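Local coordinates for extracellular solute-binding protein, family 5 (Chelativorans sp., PDB 6WM6) that binds EDTA and probably other aminopolycarboxylates in the periplasm and presumably hands them to an ABC transporter for uptake, at residues 117-121 with 168-172; 348-354 with 526-531; 319-323 with 383-389. All coordinates share one frame; numbering follows the deposited sequence. Where two conformers were deposited one is given.

Contact 1 (117-121 with 168-172); sequences IREDA and TGKVV
Lys170 reaches across to the turn of residues 118-121 and drives its ammonium group in among the turn's carbonyls. NZ donates to Arg118 O at 2.9 Å, from 22° off the carbonyl plane, and more weakly to Glu119 O at 3.3 Å; Ala121 O also lies 2.9 Å from NZ, and Ile129 O, further along the same loop, takes another bond. Backbone oxygens of one loop thus gather round a single charge, which they probably stabilise. Arg118 O also accepts from Ala121 N, the closing bond of a type I turn, and the two donors reach it from opposite faces of its plane.

Beside this grip Ile117 N makes a nearly straight bond to Lys170 O (2.8 Å, 165° at the hydrogen) and fixes the root of the lysine next to the turn. The lysine chain bends at chi2 (-72°) and then runs extended, which lays CD alongside Ile117 O and brings NZ to the carbonyls of the turn.

Apolar contact is slighter. Ile117 crosses the lysine stem at about a right angle, its CG2 3.8 Å from Lys170 CD, while its other branch ends with CD1 4.0 Å from Val172 CG2; Phe134 of helix 131-141 touches both Ile117 and Val172.

On the lysine's own segment, Thr168 OG1 accepts from Lys170 N in an ST turn, and Gly169 has the positive phi that suits glycine. The whole is a type I turn following strand 111-117, held by a lysine just before the antiparallel partner strand 171-176 of a four-stranded sheet.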
# COMPACT_ATOMS: atom_id res chain seq x y z
N ILE A 117 -25.89 -11.18 -0.06
CA ILE A 117 -24.90 -12.21 -0.35
C ILE A 117 -25.53 -13.25 -1.26
O ILE A 117 -26.69 -13.65 -1.06
CB ILE A 117 -24.46 -12.85 0.98
CG1 ILE A 117 -23.89 -11.80 1.92
CG2 ILE A 117 -23.45 -13.97 0.71
CD1 ILE A 117 -23.70 -12.34 3.34
N ARG A 118 -24.78 -13.71 -2.27
CA ARG A 118 -25.30 -14.78 -3.12
C ARG A 118 -25.63 -16.02 -2.31
O ARG A 118 -24.88 -16.42 -1.43
CB ARG A 118 -24.29 -15.14 -4.21
CG ARG A 118 -24.19 -14.10 -5.31
CD ARG A 118 -23.34 -14.58 -6.47
NE ARG A 118 -23.84 -15.81 -7.08
CZ ARG A 118 -23.14 -16.94 -7.19
NH1 ARG A 118 -21.88 -17.04 -6.74
NH2 ARG A 118 -23.70 -18.00 -7.77
N GLU A 119 -26.75 -16.65 -2.66
CA GLU A 119 -27.15 -17.87 -1.97
C GLU A 119 -26.06 -18.93 -2.05
O GLU A 119 -25.78 -19.61 -1.05
CB GLU A 119 -28.48 -18.37 -2.54
CG GLU A 119 -29.65 -17.50 -2.12
CD GLU A 119 -30.99 -18.02 -2.60
OE1 GLU A 119 -31.98 -17.27 -2.53
OE2 GLU A 119 -31.04 -19.18 -3.06
N ASP A 120 -25.39 -19.04 -3.20
CA ASP A 120 -24.39 -20.09 -3.40
C ASP A 120 -23.02 -19.77 -2.82
O ASP A 120 -22.13 -20.63 -2.87
CB ASP A 120 -24.24 -20.39 -4.89
CG ASP A 120 -25.47 -21.03 -5.49
OD1 ASP A 120 -26.31 -21.56 -4.72
OD2 ASP A 120 -25.61 -21.02 -6.73
N ALA A 121 -22.81 -18.60 -2.22
CA ALA A 121 -21.53 -18.32 -1.58
C ALA A 121 -21.41 -19.14 -0.29
O ALA A 121 -22.22 -19.00 0.64
CB ALA A 121 -21.40 -16.84 -1.28
N THR A 168 -32.50 -15.41 6.75
CA THR A 168 -31.77 -16.30 5.85
C THR A 168 -30.26 -16.19 6.04
O THR A 168 -29.53 -17.06 5.57
CB THR A 168 -32.10 -16.02 4.38
OG1 THR A 168 -31.46 -14.79 3.97
CG2 THR A 168 -33.60 -15.94 4.15
N GLY A 169 -29.79 -15.11 6.68
CA GLY A 169 -28.38 -14.85 6.79
C GLY A 169 -27.77 -14.18 5.58
O GLY A 169 -26.57 -13.86 5.61
N LYS A 170 -28.54 -13.96 4.52
CA LYS A 170 -27.97 -13.45 3.27
C LYS A 170 -28.20 -11.97 3.03
O LYS A 170 -27.65 -11.44 2.06
CB LYS A 170 -28.46 -14.27 2.08
CG LYS A 170 -28.01 -15.75 2.12
CD LYS A 170 -26.52 -15.90 1.81
CE LYS A 170 -26.06 -17.36 1.78
NZ LYS A 170 -24.68 -17.49 1.24
N VAL A 171 -28.95 -11.28 3.89
CA VAL A 171 -29.16 -9.84 3.77
C VAL A 171 -28.61 -9.18 5.02
O VAL A 171 -29.09 -9.43 6.13
CB VAL A 171 -30.64 -9.49 3.57
CG1 VAL A 171 -30.80 -7.99 3.33
CG2 VAL A 171 -31.23 -10.26 2.40
N VAL A 172 -27.60 -8.33 4.85
CA VAL A 172 -26.85 -7.71 5.94
C VAL A 172 -27.05 -6.21 5.84
O VAL A 172 -26.80 -5.61 4.79
CB VAL A 172 -25.35 -8.06 5.85
CG1 VAL A 172 -24.59 -7.40 6.99
CG2 VAL A 172 -25.16 -9.55 5.85

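Contact 2 (348-354 with 526-531)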
# COMPACT_ATOMS: atom_id res chain seq x y z
N TRP A 348 7.94 9.68 -16.60
CA TRP A 348 7.65 9.30 -15.22
C TRP A 348 7.23 10.55 -14.45
O TRP A 348 7.95 11.55 -14.44
CB TRP A 348 8.86 8.67 -14.56
CG TRP A 348 8.46 7.78 -13.41
CD1 TRP A 348 8.59 8.02 -12.06
CD2 TRP A 348 7.84 6.49 -13.52
NE1 TRP A 348 8.09 6.96 -11.35
CE2 TRP A 348 7.63 6.01 -12.22
CE3 TRP A 348 7.45 5.69 -14.61
CZ2 TRP A 348 7.05 4.76 -11.98
CZ3 TRP A 348 6.88 4.47 -14.37
CH2 TRP A 348 6.70 4.00 -13.05
N PRO A 349 6.07 10.55 -13.79
CA PRO A 349 5.57 11.80 -13.22
C PRO A 349 6.22 12.16 -11.89
O PRO A 349 6.42 11.31 -11.02
CB PRO A 349 4.07 11.52 -13.03
CG PRO A 349 3.99 10.05 -12.84
CD PRO A 349 5.09 9.45 -13.70
N HIS A 350 6.51 13.44 -11.73
CA HIS A 350 6.73 14.00 -10.40
C HIS A 350 5.46 13.84 -9.57
O HIS A 350 4.34 13.85 -10.09
CB HIS A 350 7.01 15.50 -10.50
CG HIS A 350 8.35 15.85 -11.07
ND1 HIS A 350 9.53 15.61 -10.39
CD2 HIS A 350 8.68 16.46 -12.23
CE1 HIS A 350 10.54 16.05 -11.13
NE2 HIS A 350 10.06 16.55 -12.26
N MET A 351 5.63 13.73 -8.25
CA MET A 351 4.51 13.80 -7.33
C MET A 351 4.71 15.01 -6.43
O MET A 351 5.66 15.05 -5.63
CB MET A 351 4.37 12.54 -6.51
CG MET A 351 3.13 12.58 -5.62
SD MET A 351 2.81 10.93 -4.97
CE MET A 351 1.69 11.34 -3.62
N GLY A 352 3.85 16.02 -6.59
CA GLY A 352 3.98 17.25 -5.85
C GLY A 352 2.90 17.49 -4.82
O GLY A 352 2.65 18.62 -4.43
N SER A 353 2.24 16.42 -4.39
CA SER A 353 1.22 16.43 -3.35
C SER A 353 1.59 15.36 -2.33
O SER A 353 2.26 14.38 -2.66
CB SER A 353 -0.12 16.05 -4.00
OG SER A 353 -1.13 15.75 -3.04
N VAL A 354 1.14 15.55 -1.09
CA VAL A 354 1.29 14.52 -0.05
C VAL A 354 -0.02 13.83 0.25
O VAL A 354 -0.08 13.00 1.17
CB VAL A 354 1.98 15.03 1.22
CG1 VAL A 354 3.42 15.40 0.93
CG2 VAL A 354 1.23 16.19 1.85
N PRO A 526 7.15 15.11 -1.06
CA PRO A 526 6.88 14.00 -1.98
C PRO A 526 7.86 14.04 -3.14
O PRO A 526 8.27 15.12 -3.58
CB PRO A 526 5.45 14.28 -2.46
CG PRO A 526 5.34 15.82 -2.44
CD PRO A 526 6.25 16.27 -1.30
N ILE A 527 8.20 12.86 -3.66
CA ILE A 527 9.20 12.72 -4.71
C ILE A 527 8.54 12.16 -5.98
O ILE A 527 8.19 12.91 -6.89
CB ILE A 527 10.41 11.93 -4.20
CG1 ILE A 527 11.05 12.65 -3.00
CG2 ILE A 527 11.45 11.76 -5.31
CD1 ILE A 527 12.10 11.85 -2.25
N TYR A 528 8.35 10.85 -6.06
CA TYR A 528 7.67 10.23 -7.21
C TYR A 528 7.31 8.81 -6.83
O TYR A 528 7.83 8.23 -5.86
CB TYR A 528 8.50 10.31 -8.49
CG TYR A 528 9.82 9.60 -8.49
CD1 TYR A 528 9.90 8.22 -8.44
CD2 TYR A 528 11.04 10.32 -8.57
CE1 TYR A 528 11.12 7.54 -8.46
CE2 TYR A 528 12.24 9.64 -8.57
CZ TYR A 528 12.28 8.28 -8.51
OH TYR A 528 13.47 7.57 -8.52
N GLN A 529 6.42 8.22 -7.63
CA GLN A 529 5.94 6.86 -7.40
C GLN A 529 6.99 5.82 -7.74
O GLN A 529 7.72 5.92 -8.73
CB GLN A 529 4.71 6.63 -8.29
CG GLN A 529 3.44 7.35 -7.82
CD GLN A 529 2.46 7.46 -8.94
OE1 GLN A 529 2.53 8.37 -9.76
NE2 GLN A 529 1.50 6.55 -8.96
N LEU A 530 7.04 4.77 -6.93
CA LEU A 530 7.89 3.64 -7.24
C LEU A 530 7.37 2.92 -8.47
O LEU A 530 6.17 2.81 -8.68
CB LEU A 530 7.92 2.63 -6.08
CG LEU A 530 8.80 2.98 -4.88
CD1 LEU A 530 8.32 4.18 -4.11
CD2 LEU A 530 8.86 1.77 -3.94
N PRO A 531 8.25 2.36 -9.29
CA PRO A 531 7.79 1.46 -10.35
C PRO A 531 7.51 0.07 -9.81
O PRO A 531 8.26 -0.47 -9.01
CB PRO A 531 8.98 1.43 -11.32
CG PRO A 531 10.18 1.64 -10.43
CD PRO A 531 9.72 2.59 -9.33
O HOH W 1 4.83 9.95 -9.24
O HOH W 2 10.22 14.45 -7.92
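Trp348 presses the edge of its indole against strand 524-537. With CG anti to the backbone N (chi1 -156°), the ring reaches the strand and NE1 donates to Gln529 O at 2.8 Å, the oxygen lying in the ring plane and the donor in the carbonyl plane. The same edge points at the face of Tyr528 in an offset edge-to-face pair, planes at 90° and centroids 5.3 Å apart, while CH2 meets Pro531 CB at 3.8 Å. Were Trp348 replaced by an alanine, Gln529 O would probably lose this donor and a gap would open beside Tyr528 and Pro531. At the far end Pro526 is equally close-set: its CB lies 3.2 Å from Ser353 O, and its CD rests on Val354 CG1 at 3.7 Å. Between these ends waters supplement a direct backbone bond on the Pro349-His350 side. Met351 N donates to Ile527 O (3.0 Å) from above the carbonyl plane, and one water reaches that oxygen and His350 ND1. A second water donates to Pro349 O and Gln529 OE1 and accepts from Gln529 N; Gln529 NE2 donates to Ser303 O. Around this seam, Trp306 of strand 305-311 touches Met351, Val354 and Pro526, Met519 of helix 504-521 packs on Val354 and Pro526, and Lys337 of helix 333-340 lies against His350 and Tyr528.

Contact 3 (319-323 with 383-389); sequences SDIAL and ILSEAGY
A capped helix start meets a capped helix end here: Asp320 is the N-cap of helix 321-330, and Gly388 closes helix 377-386 in a Schellman motif. Asp320 divides its carboxylate between the two. OD1 accepts from Ala322 N at 3.0 Å, met from above the carboxylate plane, which is the capping bond. OD2 takes the hydroxyl of Tyr389 at 2.6 Å, on its anti side and 30° out of the plane. The tyrosine approaches from the opposite direction, with OD2 near the plane of its ring and the ring and carboxylate 27° apart. With CG anti to the backbone N (chi1 -177°), Asp320 can serve both donors, and the short bond probably steadies the carboxylate as a cap.

Beneath this polar bridge the two segments touch through apolar side chains. Ala322 CB and Ala387 CB are only 3.5 Å apart, tighter than a usual carbon contact, and Ile383 CG2 lies 3.4 Å from Ala322 O. Leu323 CD1 meets Leu384 CD2 at 3.8 Å. That same CD2 lies over one face of the Tyr389 ring, offset toward its rim, while Ala387 CB is at the ring's edge, so neighbours from its own segment probably help to set the ring's direction.

At the helix end, Leu384 O accepts from both Ala387 N and Tyr389 N, which reach it from opposite faces of its plane. Gly388, with positive phi, makes the reversal that brings Tyr389 back to Asp320. Such double use of one aspartate, as N-cap and as acceptor for a tyrosine following a Schellman turn, ties two helix termini together.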
# COMPACT_ATOMS: atom_id res chain seq x y z
N SER A 319 13.39 21.06 13.48
CA SER A 319 12.26 21.68 14.19
C SER A 319 12.05 23.14 13.80
O SER A 319 10.99 23.69 14.09
CB SER A 319 12.42 21.52 15.70
OG SER A 319 13.53 22.23 16.16
N ASP A 320 13.01 23.77 13.12
CA ASP A 320 12.85 25.13 12.62
C ASP A 320 12.31 25.07 11.20
O ASP A 320 12.97 24.56 10.28
CB ASP A 320 14.18 25.87 12.66
CG ASP A 320 14.06 27.33 12.22
OD1 ASP A 320 12.97 27.79 11.81
OD2 ASP A 320 15.08 28.05 12.29
N ILE A 321 11.09 25.58 11.01
CA ILE A 321 10.46 25.54 9.69
C ILE A 321 11.30 26.24 8.64
O ILE A 321 11.24 25.88 7.45
CB ILE A 321 9.03 26.10 9.80
CG1 ILE A 321 8.23 25.80 8.53
CG2 ILE A 321 9.04 27.61 10.12
CD1 ILE A 321 6.75 26.07 8.70
N ALA A 322 12.08 27.26 9.01
CA ALA A 322 12.91 27.92 8.01
C ALA A 322 13.97 26.98 7.44
O ALA A 322 14.26 27.02 6.24
CB ALA A 322 13.56 29.17 8.61
N LEU A 323 14.57 26.15 8.29
CA LEU A 323 15.56 25.20 7.80
C LEU A 323 14.89 24.16 6.91
O LEU A 323 15.43 23.78 5.86
CB LEU A 323 16.34 24.56 8.95
CG LEU A 323 17.43 23.59 8.53
CD1 LEU A 323 18.48 24.29 7.68
CD2 LEU A 323 18.10 22.95 9.76
N ILE A 383 16.08 32.29 2.47
CA ILE A 383 15.22 31.80 3.55
C ILE A 383 16.03 31.67 4.83
O ILE A 383 15.58 32.06 5.92
CB ILE A 383 14.58 30.46 3.14
CG1 ILE A 383 13.59 30.68 1.99
CG2 ILE A 383 13.88 29.82 4.32
CD1 ILE A 383 13.15 29.40 1.30
N LEU A 384 17.23 31.11 4.73
CA LEU A 384 18.06 30.95 5.92
C LEU A 384 18.49 32.29 6.49
O LEU A 384 18.42 32.50 7.70
CB LEU A 384 19.30 30.12 5.56
CG LEU A 384 18.96 28.65 5.26
CD1 LEU A 384 20.18 27.93 4.72
CD2 LEU A 384 18.41 27.95 6.49
N SER A 385 18.97 33.20 5.63
CA SER A 385 19.41 34.51 6.10
C SER A 385 18.27 35.24 6.79
O SER A 385 18.47 35.86 7.85
CB SER A 385 19.93 35.31 4.92
OG SER A 385 20.31 36.62 5.34
N GLU A 386 17.06 35.17 6.23
CA GLU A 386 15.92 35.87 6.81
C GLU A 386 15.48 35.29 8.14
O GLU A 386 14.75 35.95 8.88
CB GLU A 386 14.77 35.89 5.80
CG GLU A 386 15.08 36.79 4.61
CD GLU A 386 14.29 36.44 3.36
OE1 GLU A 386 13.24 35.77 3.46
OE2 GLU A 386 14.73 36.85 2.26
N ALA A 387 15.91 34.07 8.46
CA ALA A 387 15.65 33.48 9.77
C ALA A 387 16.82 33.62 10.73
O ALA A 387 16.72 33.15 11.86
CB ALA A 387 15.31 31.99 9.58
N GLY A 388 17.90 34.26 10.31
CA GLY A 388 19.01 34.54 11.20
C GLY A 388 20.19 33.60 11.10
O GLY A 388 21.16 33.77 11.85
N TYR A 389 20.14 32.61 10.21
CA TYR A 389 21.29 31.75 10.02
C TYR A 389 22.38 32.48 9.24
O TYR A 389 22.12 33.45 8.50
CB TYR A 389 20.88 30.50 9.21
CG TYR A 389 19.93 29.55 9.90
CD1 TYR A 389 18.57 29.83 10.00
CD2 TYR A 389 20.38 28.36 10.45
CE1 TYR A 389 17.71 28.98 10.64
CE2 TYR A 389 19.52 27.50 11.09
CZ TYR A 389 18.19 27.80 11.17
OH TYR A 389 17.33 26.93 11.82

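From the N terminus, contact 1 comes first: it closes the loop between 117-121 and 168-172, which carries helix 131-141, at the ends of the two inner strands of an antiparallel sheet. It is complete before the others begin. Contact 3 opens next at 319-323, contact 2 follows at 348-354, contact 3 closes at 383-389, and contact 2 closes last at 526-531, so these two cross. Contact 3 joins two helices near the periphery; contact 2 joins the loop after helix 333-340 to strand 524-537 of the mixed sheet. Their centres lie 26 Å apart on one side of the chain's centre, with contact 1 on the opposite side, 42 Å from contact 2 and 62 Å from contact 3, centre to centre.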